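Local atomic coordinates of lipolytic enzyme, G-D-S-L family (Bacteroides thetaiotaomicron, PDB entry 7BR2), a protein that hydrolyses ester bonds as an SGNH-type serine esterase of a gut bacterium, metabolising the drug diltiazem. Residues P139-V151 with Q192-I206. Residues are numbered along the deposited sequence; the frame is centred on the assembly and turned at random.
Sequences PYDETAQIKDNTV and QQKDPSFTLCGNDRI
Arg205 meets Asp141 where the loop 139-151 wraps around the arginine side chain. With CG anti to the carbonyl carbon and the chain bent at chi3 (107°), Arg205 NE turns back to Asp141 O at 2.7 Å, a bond nearly in the guanidinium plane. Asp141 N answers with a 3.1 Å bond to Arg205 O, so the two residues are tied twice. Val151 CG2 sits over the centre of one guanidinium face and Ile146 CD1, farther off, toward the rim of the other. The Asn149 and Arg205 side chains run past each other in opposite directions, Asn149 OD1 lying 3.1 Å from Arg205 CD. The Tyr140 ring lies obliquely by Arg205; Ile206 CG1 lies at its edge, 3.5 Å from Tyr140 CD1, while its hydroxyl bonds to the backbone of Phe152.

In Asp141, CG anti to the backbone N (chi1 -170°) points the buried carboxylate to Thr199 and Gln192. Asp141 OD2 accepts Thr199 OG1 at 2.8 Å on its anti lone pair, and Gln192 NE2 adds weak bonds to both oxygens, the amide nearly coplanar with the carboxylate. Thr143 N, two residues on, closes an Asx turn with OD1, and Ala144 N reaches the same face of OD1. Losing the carboxylate to an alanine here is likely to leave Thr199 OG1 and the amides of Thr143 and Ala144 without their acceptor and let the turn slacken. Gln192 NE2 also donates almost straight to Phe198 O at 2.9 Å, and Gln145 N binds Pro196 O at 2.7 Å.

The loop after strand 131-136 thus packs against the segment holding Asp204, whose OD2 bonds His207 ND1, consistent with the Asp-His part of the catalytic triad of SGNH hydrolases.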
loop_
_atom_site.group_PDB
_atom_site.type_symbol
_atom_site.label_atom_id
_atom_site.label_comp_id
_atom_site.label_asym_id
_atom_site.label_seq_id
_atom_site.Cartn_x
_atom_site.Cartn_y
_atom_site.Cartn_z
ATOM N N PRO A 139 -13.780 -4.144 -1.376
ATOM C CA PRO A 139 -15.228 -4.361 -1.342
ATOM C C PRO A 139 -15.913 -3.791 -0.107
ATOM O O PRO A 139 -15.286 -3.485 0.908
ATOM C CB PRO A 139 -15.327 -5.893 -1.343
ATOM C CG PRO A 139 -14.133 -6.310 -0.505
ATOM C CD PRO A 139 -13.043 -5.286 -0.790
ATOM N N TYR A 140 -17.233 -3.649 -0.221
ATOM C CA TYR A 140 -18.087 -3.476 0.949
ATOM C C TYR A 140 -18.384 -4.854 1.534
ATOM O O TYR A 140 -18.963 -5.711 0.854
ATOM C CB TYR A 140 -19.379 -2.755 0.579
ATOM C CG TYR A 140 -20.324 -2.573 1.747
ATOM C CD1 TYR A 140 -20.130 -1.561 2.677
ATOM C CD2 TYR A 140 -21.400 -3.432 1.932
ATOM C CE1 TYR A 140 -20.989 -1.400 3.754
ATOM C CE2 TYR A 140 -22.271 -3.276 3.013
ATOM C CZ TYR A 140 -22.058 -2.262 3.918
ATOM O OH TYR A 140 -22.921 -2.106 4.987
ATOM N N ASP A 141 -17.971 -5.086 2.779
ATOM C CA ASP A 141 -18.070 -6.420 3.372
ATOM C C ASP A 141 -19.485 -6.649 3.895
ATOM O O ASP A 141 -19.831 -6.215 4.994
ATOM C CB ASP A 141 -17.061 -6.584 4.495
ATOM C CG ASP A 141 -16.970 -8.012 4.977
ATOM O OD1 ASP A 141 -17.785 -8.856 4.530
ATOM O OD2 ASP A 141 -16.106 -8.279 5.833
ATOM N N GLU A 142 -20.282 -7.400 3.139
ATOM C CA GLU A 142 -21.672 -7.676 3.482
ATOM C C GLU A 142 -21.852 -8.853 4.433
ATOM O O GLU A 142 -22.905 -8.959 5.069
ATOM C CB GLU A 142 -22.448 -7.975 2.195
ATOM C CG GLU A 142 -22.539 -6.829 1.213
ATOM C CD GLU A 142 -23.180 -7.246 -0.109
ATOM O OE1 GLU A 142 -23.503 -8.444 -0.273
ATOM O OE2 GLU A 142 -23.465 -6.359 -0.937
ATOM N N THR A 143 -20.836 -9.706 4.586
ATOM C CA THR A 143 -20.986 -10.971 5.293
ATOM C C THR A 143 -20.422 -10.960 6.711
ATOM O O THR A 143 -20.803 -11.812 7.520
ATOM C CB THR A 143 -20.345 -12.098 4.467
ATOM O OG1 THR A 143 -18.931 -11.886 4.339
ATOM C CG2 THR A 143 -20.947 -12.126 3.074
ATOM N N ALA A 144 -19.541 -10.019 7.039
ATOM C CA ALA A 144 -18.951 -9.961 8.370
ATOM C C ALA A 144 -20.020 -9.672 9.419
ATOM O O ALA A 144 -21.008 -8.988 9.143
ATOM C CB ALA A 144 -17.867 -8.894 8.398
ATOM N N GLN A 145 -19.873 -10.264 10.606
ATOM C CA GLN A 145 -20.795 -9.984 11.709
ATOM C C GLN A 145 -20.193 -8.948 12.659
ATOM O O GLN A 145 -19.460 -9.275 13.603
ATOM C CB GLN A 145 -21.203 -11.256 12.417
ATOM C CG GLN A 145 -21.990 -12.124 11.455
ATOM C CD GLN A 145 -22.828 -13.169 12.139
ATOM O OE1 GLN A 145 -22.784 -13.315 13.364
ATOM N NE2 GLN A 145 -23.539 -13.966 11.340
ATOM N N ILE A 146 -20.514 -7.683 12.402
ATOM C CA ILE A 146 -20.057 -6.551 13.208
ATOM C C ILE A 146 -21.198 -6.072 14.093
ATOM O O ILE A 146 -22.354 -5.953 13.648
ATOM C CB ILE A 146 -19.520 -5.382 12.358
ATOM C CG1 ILE A 146 -18.155 -5.673 11.718
ATOM C CG2 ILE A 146 -19.290 -4.164 13.223
ATOM C CD1 ILE A 146 -18.038 -6.855 10.900
ATOM N N LYS A 147 -20.881 -5.843 15.367
ATOM C CA LYS A 147 -21.878 -5.429 16.343
ATOM C C LYS A 147 -22.378 -4.024 16.061
ATOM O O LYS A 147 -21.582 -3.087 15.899
ATOM C CB LYS A 147 -21.251 -5.450 17.742
ATOM C CG LYS A 147 -22.206 -5.028 18.855
ATOM C CD LYS A 147 -21.462 -4.902 20.188
ATOM C CE LYS A 147 -22.394 -4.470 21.306
ATOM N NZ LYS A 147 -22.867 -3.103 20.994
ATOM N N ASP A 148 -23.705 -3.881 16.016
ATOM C CA ASP A 148 -24.368 -2.588 15.886
ATOM C C ASP A 148 -24.095 -1.923 14.540
ATOM O O ASP A 148 -24.366 -0.727 14.391
ATOM C CB ASP A 148 -24.001 -1.656 17.043
ATOM C CG ASP A 148 -24.542 -2.167 18.395
ATOM O OD1 ASP A 148 -25.240 -3.188 18.400
ATOM O OD2 ASP A 148 -24.268 -1.528 19.455
ATOM N N ASN A 149 -23.569 -2.648 13.546
ATOM C CA ASN A 149 -23.331 -2.093 12.213
ATOM C C ASN A 149 -24.195 -2.859 11.219
ATOM O O ASN A 149 -23.978 -4.053 10.997
ATOM C CB ASN A 149 -21.849 -2.158 11.825
ATOM C CG ASN A 149 -21.559 -1.382 10.537
ATOM O OD1 ASN A 149 -21.825 -1.877 9.442
ATOM N ND2 ASN A 149 -21.011 -0.164 10.664
ATOM N N THR A 150 -25.157 -2.163 10.618
ATOM C CA THR A 150 -26.177 -2.785 9.787
ATOM C C THR A 150 -25.711 -2.866 8.332
ATOM O O THR A 150 -25.125 -1.914 7.805
ATOM C CB THR A 150 -27.474 -1.982 9.873
ATOM O OG1 THR A 150 -27.776 -1.725 11.252
ATOM C CG2 THR A 150 -28.615 -2.811 9.329
ATOM N N VAL A 151 -25.994 -3.992 7.678
ATOM C CA VAL A 151 -25.486 -4.262 6.333
ATOM C C VAL A 151 -26.350 -3.561 5.293
ATOM O O VAL A 151 -27.578 -3.700 5.301
ATOM C CB VAL A 151 -25.454 -5.772 6.062
ATOM C CG1 VAL A 151 -25.078 -6.057 4.617
ATOM C CG2 VAL A 151 -24.514 -6.453 6.996
ATOM N N GLN A 192 -13.712 -15.266 7.939
ATOM C CA GLN A 192 -14.955 -15.207 8.683
ATOM C C GLN A 192 -15.380 -16.595 9.122
ATOM O O GLN A 192 -16.114 -16.729 10.108
ATOM C CB GLN A 192 -16.028 -14.534 7.831
ATOM C CG GLN A 192 -16.165 -13.064 8.122
ATOM C CD GLN A 192 -16.728 -12.294 6.947
ATOM O OE1 GLN A 192 -17.476 -12.831 6.128
ATOM N NE2 GLN A 192 -16.329 -11.038 6.830
ATOM N N GLN A 193 -14.909 -17.628 8.422
ATOM C CA GLN A 193 -15.104 -18.981 8.928
ATOM C C GLN A 193 -14.500 -19.127 10.323
ATOM O O GLN A 193 -15.099 -19.752 11.204
ATOM C CB GLN A 193 -14.506 -20.008 7.973
ATOM C CG GLN A 193 -15.404 -20.387 6.816
ATOM C CD GLN A 193 -14.629 -21.099 5.732
ATOM O OE1 GLN A 193 -13.411 -21.248 5.834
ATOM N NE2 GLN A 193 -15.332 -21.567 4.697
ATOM N N LYS A 194 -13.317 -18.541 10.544
ATOM C CA LYS A 194 -12.640 -18.678 11.826
ATOM C C LYS A 194 -13.208 -17.751 12.889
ATOM O O LYS A 194 -13.160 -18.075 14.082
ATOM C CB LYS A 194 -11.160 -18.336 11.665
ATOM C CG LYS A 194 -10.381 -19.218 10.721
ATOM C CD LYS A 194 -8.928 -18.752 10.679
ATOM C CE LYS A 194 -8.047 -19.715 9.893
ATOM N NZ LYS A 194 -6.664 -19.196 9.679
ATOM N N ASP A 195 -13.715 -16.590 12.489
ATOM C CA ASP A 195 -14.377 -15.700 13.430
ATOM C C ASP A 195 -15.383 -14.875 12.630
ATOM O O ASP A 195 -14.978 -14.130 11.728
ATOM C CB ASP A 195 -13.353 -14.847 14.185
ATOM C CG ASP A 195 -13.980 -13.983 15.258
ATOM O OD1 ASP A 195 -15.212 -13.787 15.227
ATOM O OD2 ASP A 195 -13.245 -13.551 16.174
ATOM N N PRO A 196 -16.690 -15.013 12.873
ATOM C CA PRO A 196 -17.669 -14.330 12.005
ATOM C C PRO A 196 -17.519 -12.812 11.993
ATOM O O PRO A 196 -18.058 -12.166 11.090
ATOM C CB PRO A 196 -19.021 -14.743 12.605
ATOM C CG PRO A 196 -18.726 -15.943 13.441
ATOM C CD PRO A 196 -17.349 -15.726 13.981
ATOM N N SER A 197 -16.841 -12.232 12.983
ATOM C CA SER A 197 -16.614 -10.796 13.079
ATOM C C SER A 197 -15.344 -10.329 12.368
ATOM O O SER A 197 -15.077 -9.123 12.353
ATOM C CB SER A 197 -16.533 -10.380 14.546
ATOM O OG SER A 197 -15.255 -10.698 15.066
ATOM N N PHE A 198 -14.542 -11.238 11.807
ATOM C CA PHE A 198 -13.334 -10.829 11.099
ATOM C C PHE A 198 -13.680 -10.080 9.819
ATOM O O PHE A 198 -14.646 -10.414 9.124
ATOM C CB PHE A 198 -12.454 -12.035 10.772
ATOM C CG PHE A 198 -11.594 -12.502 11.928
ATOM C CD1 PHE A 198 -11.670 -11.883 13.171
ATOM C CD2 PHE A 198 -10.696 -13.556 11.763
ATOM C CE1 PHE A 198 -10.873 -12.312 14.233
ATOM C CE2 PHE A 198 -9.899 -13.994 12.815
ATOM C CZ PHE A 198 -9.986 -13.369 14.050
ATOM N N THR A 199 -12.871 -9.070 9.494
ATOM C CA THR A 199 -13.055 -8.375 8.228
ATOM C C THR A 199 -11.761 -7.680 7.835
ATOM O O THR A 199 -11.004 -7.214 8.689
ATOM C CB THR A 199 -14.203 -7.357 8.318
ATOM O OG1 THR A 199 -14.306 -6.624 7.093
ATOM C CG2 THR A 199 -13.979 -6.403 9.467
ATOM N N LEU A 200 -11.509 -7.643 6.531
ATOM C CA LEU A 200 -10.460 -6.796 5.983
ATOM C C LEU A 200 -10.895 -5.343 5.859
ATOM O O LEU A 200 -10.052 -4.484 5.571
ATOM C CB LEU A 200 -10.026 -7.289 4.602
ATOM C CG LEU A 200 -9.204 -8.562 4.502
ATOM C CD1 LEU A 200 -8.852 -8.807 3.040
ATOM C CD2 LEU A 200 -7.962 -8.521 5.388
ATOM N N CYS A 201 -12.192 -5.063 5.999
ATOM C CA CYS A 201 -12.759 -3.763 5.682
ATOM C C CYS A 201 -13.133 -2.934 6.915
ATOM O O CYS A 201 -14.104 -2.180 6.895
ATOM C CB CYS A 201 -13.953 -3.935 4.750
ATOM S SG CYS A 201 -13.557 -4.985 3.295
ATOM N N GLY A 202 -12.355 -3.042 7.990
ATOM C CA GLY A 202 -12.460 -2.075 9.071
ATOM C C GLY A 202 -13.729 -2.215 9.899
ATOM O O GLY A 202 -14.528 -3.138 9.732
ATOM N N ASN A 203 -13.919 -1.236 10.790
ATOM C CA ASN A 203 -15.040 -1.259 11.729
ATOM C C ASN A 203 -16.388 -1.007 11.063
ATOM O O ASN A 203 -17.420 -1.321 11.662
ATOM C CB ASN A 203 -14.824 -0.221 12.841
ATOM C CG ASN A 203 -13.347 -0.038 13.209
ATOM O OD1 ASN A 203 -12.596 -1.005 13.345
ATOM N ND2 ASN A 203 -12.937 1.215 13.394
ATOM N N ASP A 204 -16.416 -0.451 9.848
ATOM C CA ASP A 204 -17.664 -0.006 9.242
ATOM C C ASP A 204 -17.968 -0.717 7.932
ATOM O O ASP A 204 -18.860 -0.275 7.190
ATOM C CB ASP A 204 -17.651 1.510 9.006
ATOM C CG ASP A 204 -16.577 1.947 8.012
ATOM O OD1 ASP A 204 -15.829 1.088 7.484
ATOM O OD2 ASP A 204 -16.484 3.163 7.745
ATOM N N ARG A 205 -17.239 -1.784 7.614
ATOM C CA ARG A 205 -17.403 -2.586 6.407
ATOM C C ARG A 205 -16.927 -1.863 5.151
ATOM O O ARG A 205 -17.000 -2.441 4.045
ATOM C CB ARG A 205 -18.859 -3.027 6.203
ATOM C CG ARG A 205 -19.528 -3.528 7.476
ATOM C CD ARG A 205 -20.983 -3.860 7.225
ATOM N NE ARG A 205 -21.146 -5.302 7.224
ATOM C CZ ARG A 205 -21.568 -6.021 8.251
ATOM N NH1 ARG A 205 -21.657 -7.326 8.104
ATOM N NH2 ARG A 205 -21.937 -5.447 9.392
ATOM N N ILE A 206 -16.448 -0.621 5.275
ATOM C CA ILE A 206 -16.140 0.245 4.144
ATOM C C ILE A 206 -14.658 0.592 4.093
ATOM O O ILE A 206 -14.004 0.430 3.058
ATOM C CB ILE A 206 -16.991 1.532 4.186
ATOM C CG1 ILE A 206 -18.479 1.179 4.145
ATOM C CG2 ILE A 206 -16.554 2.514 3.097
ATOM C CD1 ILE A 206 -19.383 2.328 4.535
HETATM O O HOH W 1 -13.253 -1.571 0.995
#